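Local coordinates for acyl-CoA synthetase (AMP-forming)/AMP-acid ligase II-like protein (Dyadobacter fermentans, PDB 4GS5) that probably activates carboxylic acids through an adenylate and joins them to coenzyme A, as an AMP-forming ligase that may act on medium-chain fatty acids, at residues A[81-86]-A[104-109]; A[127-132]-A[148-153]; A[281-286]-A[341-346]. One frame throughout, in Å; residues are numbered along the deposited sequence.

Contact 1 (A[81-86]-A[104-109]); sequences ALVCLN and WELTVT
Leu82 sets CG anti to its backbone N (chi1 172°), so that Leu82 and Thr107 cross obliquely, CD1 lying 4.0 Å from CG2 of the threonine. Thr109 turns OG1 anti to its N (chi1 -170°), which forces CG2 into the crowded position between N and the carbonyl carbon; this methyl meets Cys84 CB at 3.7 Å. On the face opposite Leu82 and Thr107, which carries Ala81, Val83, Leu106 and Val108, Val83 CG2 lies beside its own N and meets Leu106 CD2 at 4.0 Å. Ala81 CB presses obliquely on the indole of Trp104, 3.4 Å from CE3, while Trp104 NE1 is hydrogen-bonded to Leu75 O.

The backbones pair as parallel strands. Ala81 N donates a hydrogen bond to Glu105 O (2.9 Å), as Thr107 N does to Ala81 O (2.9 Å), both almost along the C=O axes. Val83 N reaches Thr107 O at 2.7 Å from above the carbonyl plane, whereas Thr109 N meets Val83 O at 3.0 Å within it. Helix 90-102 completes the beta-alpha-beta unit, laying Met95 on Ala81 and Val83. Four nearly straight bonds thus join the two backbones, while the side-chain contacts between the strands are apolar.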
# COMPACT_ATOMS: atom_id res chain seq x y z
N ALA A 81 -19.90 -13.67 4.10
CA ALA A 81 -18.80 -12.76 4.33
C ALA A 81 -18.71 -12.40 5.80
O ALA A 81 -19.73 -12.12 6.45
CB ALA A 81 -18.98 -11.51 3.48
N LEU A 82 -17.49 -12.41 6.34
CA LEU A 82 -17.26 -11.98 7.72
C LEU A 82 -16.78 -10.53 7.72
O LEU A 82 -15.81 -10.18 7.04
CB LEU A 82 -16.22 -12.88 8.40
CG LEU A 82 -15.71 -12.44 9.78
CD1 LEU A 82 -16.78 -12.67 10.85
CD2 LEU A 82 -14.46 -13.21 10.14
N VAL A 83 -17.47 -9.67 8.46
CA VAL A 83 -17.11 -8.26 8.54
C VAL A 83 -16.40 -7.99 9.87
O VAL A 83 -17.05 -7.88 10.90
CB VAL A 83 -18.37 -7.36 8.46
CG1 VAL A 83 -17.99 -5.88 8.49
CG2 VAL A 83 -19.18 -7.70 7.21
N CYS A 84 -15.07 -7.91 9.84
CA CYS A 84 -14.26 -7.75 11.05
C CYS A 84 -13.40 -6.50 11.00
O CYS A 84 -12.49 -6.33 11.80
CB CYS A 84 -13.36 -8.97 11.27
SG CYS A 84 -12.26 -9.36 9.85
N LEU A 85 -13.69 -5.64 10.03
CA LEU A 85 -13.09 -4.33 9.96
C LEU A 85 -14.04 -3.33 10.59
O LEU A 85 -15.26 -3.49 10.53
CB LEU A 85 -12.82 -3.97 8.50
CG LEU A 85 -11.78 -4.89 7.87
CD1 LEU A 85 -11.77 -4.74 6.37
CD2 LEU A 85 -10.43 -4.59 8.49
N ASN A 86 -13.48 -2.29 11.20
CA ASN A 86 -14.25 -1.32 11.97
C ASN A 86 -15.27 -0.63 11.09
O ASN A 86 -14.89 0.09 10.16
CB ASN A 86 -13.29 -0.31 12.61
CG ASN A 86 -13.93 0.45 13.76
OD1 ASN A 86 -15.05 0.94 13.64
ND2 ASN A 86 -13.22 0.54 14.89
N TRP A 104 -24.79 -10.58 -0.33
CA TRP A 104 -24.05 -11.49 0.54
C TRP A 104 -24.81 -11.67 1.84
O TRP A 104 -25.61 -10.82 2.21
CB TRP A 104 -22.68 -10.93 0.88
CG TRP A 104 -21.72 -10.79 -0.26
CD1 TRP A 104 -21.87 -11.24 -1.54
CD2 TRP A 104 -20.44 -10.15 -0.20
NE1 TRP A 104 -20.75 -10.91 -2.29
CE2 TRP A 104 -19.86 -10.24 -1.48
CE3 TRP A 104 -19.73 -9.50 0.82
CZ2 TRP A 104 -18.60 -9.71 -1.78
CZ3 TRP A 104 -18.47 -8.97 0.53
CH2 TRP A 104 -17.92 -9.08 -0.76
N GLU A 105 -24.53 -12.76 2.54
CA GLU A 105 -24.89 -12.85 3.95
C GLU A 105 -23.74 -12.22 4.74
O GLU A 105 -22.60 -12.65 4.63
CB GLU A 105 -25.03 -14.31 4.35
CG GLU A 105 -25.40 -14.52 5.81
CD GLU A 105 -25.33 -15.97 6.23
OE1 GLU A 105 -25.59 -16.26 7.42
OE2 GLU A 105 -25.02 -16.84 5.38
N LEU A 106 -24.04 -11.18 5.52
CA LEU A 106 -23.00 -10.50 6.29
C LEU A 106 -23.01 -10.94 7.75
O LEU A 106 -24.05 -10.88 8.43
CB LEU A 106 -23.16 -8.98 6.21
CG LEU A 106 -23.12 -8.36 4.81
CD1 LEU A 106 -23.53 -6.90 4.85
CD2 LEU A 106 -21.73 -8.51 4.22
N THR A 107 -21.86 -11.39 8.23
CA THR A 107 -21.67 -11.64 9.65
C THR A 107 -20.78 -10.55 10.24
O THR A 107 -19.58 -10.50 9.98
CB THR A 107 -21.02 -13.00 9.91
OG1 THR A 107 -21.90 -14.04 9.45
CG2 THR A 107 -20.74 -13.20 11.40
N VAL A 108 -21.37 -9.66 11.02
CA VAL A 108 -20.64 -8.52 11.51
C VAL A 108 -20.16 -8.79 12.92
O VAL A 108 -20.96 -9.12 13.79
CB VAL A 108 -21.51 -7.25 11.50
CG1 VAL A 108 -20.67 -6.03 11.90
CG2 VAL A 108 -22.15 -7.05 10.13
N THR A 109 -18.86 -8.66 13.14
CA THR A 109 -18.28 -8.85 14.46
C THR A 109 -17.57 -7.59 14.92
O THR A 109 -17.23 -6.73 14.10
CB THR A 109 -17.29 -10.03 14.48
OG1 THR A 109 -16.93 -10.32 15.83
CG2 THR A 109 -16.05 -9.66 13.72
O HOH W 1 -17.08 -5.12 12.23

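Contact 2 (A[127-132]-A[148-153]); sequences VAMVPM and DRLGKV. With EDO (1,2-ethanediol), chain B.
Met129, a selenomethionine, reaches from strand 126-129 to the loop that leads into strand 153-155. From CB, CG takes the crowded place between backbone N and carbonyl carbon (chi1 66°) and there meets Val153 CG1 at 4.1 Å. The chain then runs extended to SE and folds at its last torsion (chi3 55°). That bend carries CE to the branched end of Leu150, 3.9 Å from CD2 and equally far from CD1, the two side chains crossing at about a right angle.

Val127 reaches the same leucine from two residues earlier in the strand. Its CG1, also in the crowded position, lies 3.7 Å from Leu150 CD2 and 3.8 Å from Val153 CG2. In the backbone, Val127 N donates to Lys152 O at 3.1 Å, nearly along the C=O axis, and Val153 CA makes a C-H...O contact with Val127 O; Val127 and Val153 form a parallel bridge. Helix 131-139 lays Ile137 on both Met129 and Leu150. At its start, Met132 N binds O2 of an ethanediol, probably from the crystallisation liquor, at 3.1 Å. The side chains that meet are entirely apolar and the one direct hydrogen bond is between main chains, so main-chain pairing sets the register where strand 153-155 begins, and apolar packing of Val127 and Met129 on Leu150 and Val153 covers it.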
# COMPACT_ATOMS: atom_id res chain seq x y z
N VAL A 127 -13.48 -12.91 3.50
CA VAL A 127 -13.26 -11.97 4.59
C VAL A 127 -12.22 -10.95 4.18
O VAL A 127 -11.23 -11.30 3.52
CB VAL A 127 -12.79 -12.67 5.87
CG1 VAL A 127 -11.50 -13.44 5.61
CG2 VAL A 127 -12.59 -11.64 7.01
N ALA A 128 -12.43 -9.68 4.55
CA ALA A 128 -11.39 -8.67 4.34
C ALA A 128 -10.82 -8.32 5.70
O ALA A 128 -11.56 -8.18 6.67
CB ALA A 128 -11.94 -7.44 3.65
N MSE A 129 -9.50 -8.21 5.79
CA MSE A 129 -8.90 -7.92 7.08
C MSE A 129 -7.54 -7.27 6.90
O MSE A 129 -7.07 -7.13 5.78
CB MSE A 129 -8.82 -9.20 7.93
CG MSE A 129 -7.88 -10.27 7.41
SE MSE A 129 -7.93 -11.89 8.55
CE MSE A 129 -9.82 -12.26 8.48
N VAL A 130 -6.94 -6.83 8.01
CA VAL A 130 -5.59 -6.29 7.94
C VAL A 130 -4.63 -7.43 8.23
O VAL A 130 -5.03 -8.44 8.82
CB VAL A 130 -5.34 -5.09 8.89
CG1 VAL A 130 -6.24 -3.91 8.50
CG2 VAL A 130 -5.53 -5.48 10.35
N PRO A 131 -3.37 -7.29 7.79
CA PRO A 131 -2.39 -8.37 7.89
C PRO A 131 -2.20 -8.86 9.32
O PRO A 131 -2.06 -10.06 9.54
CB PRO A 131 -1.09 -7.71 7.39
CG PRO A 131 -1.58 -6.70 6.39
CD PRO A 131 -2.88 -6.16 6.99
N MSE A 132 -2.19 -7.94 10.29
CA MSE A 132 -2.04 -8.33 11.67
C MSE A 132 -3.18 -9.24 12.14
O MSE A 132 -2.98 -10.10 13.01
CB MSE A 132 -1.98 -7.10 12.58
CG MSE A 132 -1.27 -7.38 13.85
SE MSE A 132 -0.82 -5.74 14.77
CE MSE A 132 0.87 -5.30 13.91
N ASP A 148 -8.46 -21.72 7.47
CA ASP A 148 -9.05 -21.97 6.16
C ASP A 148 -10.58 -21.74 6.11
O ASP A 148 -11.14 -21.53 5.04
CB ASP A 148 -8.62 -23.33 5.61
CG ASP A 148 -7.17 -23.33 5.13
OD1 ASP A 148 -6.58 -22.24 4.99
OD2 ASP A 148 -6.60 -24.41 4.89
N ARG A 149 -11.22 -21.73 7.28
CA ARG A 149 -12.65 -21.43 7.35
C ARG A 149 -12.94 -19.99 6.89
O ARG A 149 -14.10 -19.60 6.74
CB ARG A 149 -13.18 -21.66 8.77
CG ARG A 149 -13.74 -23.06 9.02
CD ARG A 149 -12.68 -24.15 8.91
NE ARG A 149 -13.02 -25.32 9.73
CZ ARG A 149 -12.12 -26.04 10.39
NH1 ARG A 149 -12.50 -27.08 11.12
NH2 ARG A 149 -10.83 -25.72 10.32
N LEU A 150 -11.90 -19.20 6.69
CA LEU A 150 -12.06 -17.86 6.13
C LEU A 150 -12.48 -17.91 4.65
O LEU A 150 -13.03 -16.93 4.13
CB LEU A 150 -10.79 -17.03 6.29
CG LEU A 150 -10.35 -16.72 7.72
CD1 LEU A 150 -8.98 -16.04 7.73
CD2 LEU A 150 -11.37 -15.85 8.44
N GLY A 151 -12.23 -19.04 3.98
CA GLY A 151 -12.57 -19.19 2.56
C GLY A 151 -11.58 -18.53 1.61
O GLY A 151 -10.81 -19.19 0.90
N LYS A 152 -11.62 -17.20 1.56
CA LYS A 152 -10.67 -16.46 0.73
C LYS A 152 -10.46 -15.09 1.36
O LYS A 152 -11.42 -14.46 1.81
CB LYS A 152 -11.14 -16.43 -0.74
CG LYS A 152 -11.46 -15.11 -1.35
CD LYS A 152 -11.52 -15.18 -2.91
CE LYS A 152 -12.03 -16.49 -3.45
NZ LYS A 152 -12.38 -16.35 -4.91
N VAL A 153 -9.21 -14.66 1.45
CA VAL A 153 -8.87 -13.49 2.26
C VAL A 153 -8.35 -12.33 1.42
O VAL A 153 -7.43 -12.49 0.59
CB VAL A 153 -7.78 -13.84 3.30
CG1 VAL A 153 -7.38 -12.61 4.09
CG2 VAL A 153 -8.26 -14.95 4.22
C1 EDO B . 0.49 -4.30 9.67
O1 EDO B . 1.03 -5.49 10.26
C2 EDO B . -0.89 -4.57 9.07
O2 EDO B . -1.87 -4.89 10.07

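Contact 3 (A[281-286]-A[341-346]); sequences AFFCWW and DKIDKR. With EDO (1,2-ethanediol), chain P.
An aliphatic chain packed on two aromatic faces joins edge strand 282-289 to the start of helix 345-351, in a C-terminal region probably equivalent to the small domain of AMP-forming ligases. Lys345 starts with CG anti to its carbonyl carbon and is extended from there on. Its CG stands 3.7 Å from the centroid of the Phe283 ring, a CH-pi contact only 12° off the normal. Its CB makes a second CH-pi contact, 4.0 Å from the centroid of the six-membered ring of Trp285 and nearer the rim. The lysine slides past Phe283 in the opposite direction, so that NZ arrives beyond the ring and donates to a water at 3.3 Å; that water in turn donates to Cys284 O at 2.7 Å.

Ile343 CG2 adds a methyl at 3.8 Å from Phe283 CE2, approaching obliquely. Over the far face of the Trp285 indole lies Trp286 CD1. Arg346 brings NH1 to 4.1 Å from Trp285 CZ2, its guanidinium turned 62° from that ring, and offers its edge to Trp286 CZ2. Asp344 precedes the helix and caps Ala347 N through OD1. No direct hydrogen bond joins the two segments: the lysine methylenes meet ring faces in apolar CH-pi packing, and the charged end is led past the rings to one water that bridges Lys345 NZ and the strand carbonyl Cys284 O.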
# COMPACT_ATOMS: atom_id res chain seq x y z
N ALA A 281 29.96 15.11 6.08
CA ALA A 281 28.64 14.73 5.62
C ALA A 281 28.74 14.43 4.12
O ALA A 281 29.68 14.88 3.46
CB ALA A 281 27.63 15.84 5.89
N PHE A 282 27.79 13.67 3.59
CA PHE A 282 27.81 13.37 2.17
C PHE A 282 26.41 12.96 1.74
O PHE A 282 25.56 12.62 2.56
CB PHE A 282 28.76 12.20 1.89
CG PHE A 282 28.21 10.87 2.34
CD1 PHE A 282 27.51 10.05 1.46
CD2 PHE A 282 28.33 10.46 3.67
CE1 PHE A 282 26.97 8.84 1.88
CE2 PHE A 282 27.79 9.25 4.10
CZ PHE A 282 27.11 8.43 3.19
N PHE A 283 26.17 12.98 0.43
CA PHE A 283 24.98 12.35 -0.11
C PHE A 283 25.23 11.96 -1.56
O PHE A 283 25.92 12.67 -2.30
CB PHE A 283 23.73 13.25 0.02
CG PHE A 283 23.84 14.58 -0.69
CD1 PHE A 283 23.43 14.72 -2.01
CD2 PHE A 283 24.37 15.69 -0.04
CE1 PHE A 283 23.53 15.94 -2.67
CE2 PHE A 283 24.49 16.92 -0.69
CZ PHE A 283 24.06 17.04 -2.00
N CYS A 284 24.71 10.81 -1.94
CA CYS A 284 24.71 10.42 -3.33
C CYS A 284 23.68 11.26 -4.07
O CYS A 284 22.65 11.64 -3.51
CB CYS A 284 24.39 8.94 -3.48
SG CYS A 284 25.81 7.92 -3.06
N TRP A 285 23.98 11.55 -5.33
CA TRP A 285 23.07 12.31 -6.16
C TRP A 285 23.28 11.87 -7.61
O TRP A 285 23.84 10.80 -7.85
CB TRP A 285 23.33 13.81 -6.00
CG TRP A 285 22.18 14.68 -6.37
CD1 TRP A 285 22.16 15.66 -7.33
CD2 TRP A 285 20.87 14.68 -5.78
NE1 TRP A 285 20.92 16.26 -7.37
CE2 TRP A 285 20.11 15.67 -6.43
CE3 TRP A 285 20.28 13.94 -4.75
CZ2 TRP A 285 18.78 15.95 -6.09
CZ3 TRP A 285 18.95 14.21 -4.42
CH2 TRP A 285 18.22 15.21 -5.08
N TRP A 286 22.82 12.67 -8.56
CA TRP A 286 22.94 12.27 -9.95
C TRP A 286 22.99 13.47 -10.86
O TRP A 286 22.65 14.59 -10.46
CB TRP A 286 21.77 11.39 -10.37
CG TRP A 286 20.48 12.11 -10.29
CD1 TRP A 286 19.68 12.25 -9.17
CD2 TRP A 286 19.82 12.83 -11.34
NE1 TRP A 286 18.58 13.00 -9.48
CE2 TRP A 286 18.63 13.37 -10.80
CE3 TRP A 286 20.13 13.07 -12.69
CZ2 TRP A 286 17.75 14.14 -11.55
CZ3 TRP A 286 19.25 13.83 -13.44
CH2 TRP A 286 18.07 14.36 -12.87
N ASP A 341 16.56 22.75 8.75
CA ASP A 341 17.95 22.32 8.92
C ASP A 341 18.27 20.99 8.24
O ASP A 341 19.13 20.22 8.69
CB ASP A 341 18.38 22.27 10.39
CG ASP A 341 19.89 22.39 10.55
OD1 ASP A 341 20.52 23.03 9.68
OD2 ASP A 341 20.45 21.85 11.53
N LYS A 342 17.56 20.71 7.16
CA LYS A 342 17.83 19.53 6.37
C LYS A 342 18.66 19.93 5.15
O LYS A 342 18.53 21.05 4.64
CB LYS A 342 16.51 18.88 5.95
CG LYS A 342 15.58 18.63 7.14
CD LYS A 342 14.24 18.08 6.71
CE LYS A 342 13.32 17.90 7.92
NZ LYS A 342 12.00 17.32 7.51
N ILE A 343 19.53 19.04 4.71
CA ILE A 343 20.30 19.29 3.50
C ILE A 343 19.34 19.53 2.35
O ILE A 343 18.50 18.69 2.04
CB ILE A 343 21.21 18.08 3.15
CG1 ILE A 343 22.22 17.84 4.28
CG2 ILE A 343 21.95 18.32 1.83
CD1 ILE A 343 22.89 16.49 4.21
N ASP A 344 19.44 20.70 1.72
CA ASP A 344 18.77 20.89 0.45
C ASP A 344 19.71 20.33 -0.61
O ASP A 344 20.64 21.02 -1.05
CB ASP A 344 18.52 22.37 0.18
CG ASP A 344 17.58 22.60 -1.00
OD1 ASP A 344 17.58 21.78 -1.94
OD2 ASP A 344 16.86 23.62 -0.99
N LYS A 345 19.49 19.08 -1.00
CA LYS A 345 20.40 18.41 -1.93
C LYS A 345 20.37 19.05 -3.31
O LYS A 345 21.42 19.32 -3.90
CB LYS A 345 20.09 16.92 -2.02
CG LYS A 345 20.30 16.22 -0.68
CD LYS A 345 19.93 14.75 -0.76
CE LYS A 345 19.96 14.12 0.64
NZ LYS A 345 19.46 12.73 0.61
N ARG A 346 19.17 19.29 -3.82
CA ARG A 346 18.99 19.95 -5.11
C ARG A 346 19.69 21.32 -5.17
O ARG A 346 20.40 21.61 -6.13
CB ARG A 346 17.49 20.09 -5.41
CG ARG A 346 17.16 20.82 -6.69
CD ARG A 346 15.85 20.32 -7.26
NE ARG A 346 15.96 18.91 -7.63
CZ ARG A 346 16.28 18.49 -8.85
NH1 ARG A 346 16.37 17.19 -9.11
NH2 ARG A 346 16.50 19.36 -9.82
C1 EDO P . 24.53 12.64 6.42
O1 EDO P . 25.80 12.41 5.78
C2 EDO P . 24.45 14.05 6.98
O2 EDO P . 25.41 14.14 8.03
O HOH W 2 21.19 10.84 -1.43

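Contacts 1 and 2 are neighbours, with centres 11 Å apart: strands 80-83 and 126-129 lie side by side in the same sheet, so the two strand pairs share one run of parallel strands. Across the seam Cys84 SG lies 3.7 Å from Val127 CG2, and Leu85 CD1 lies 3.5 Å from Ala128 O. Contact 3 belongs to a separate three-stranded sheet beyond the chain's centre, its centre about 49 Å from that of contact 1 and 44 Å from that of contact 2; even its nearest atoms stay about 26 Å from contact 2. No substrate or nucleotide accompanies the three contacts, and the ethanediols beside contacts 2 and 3 probably come from crystallisation.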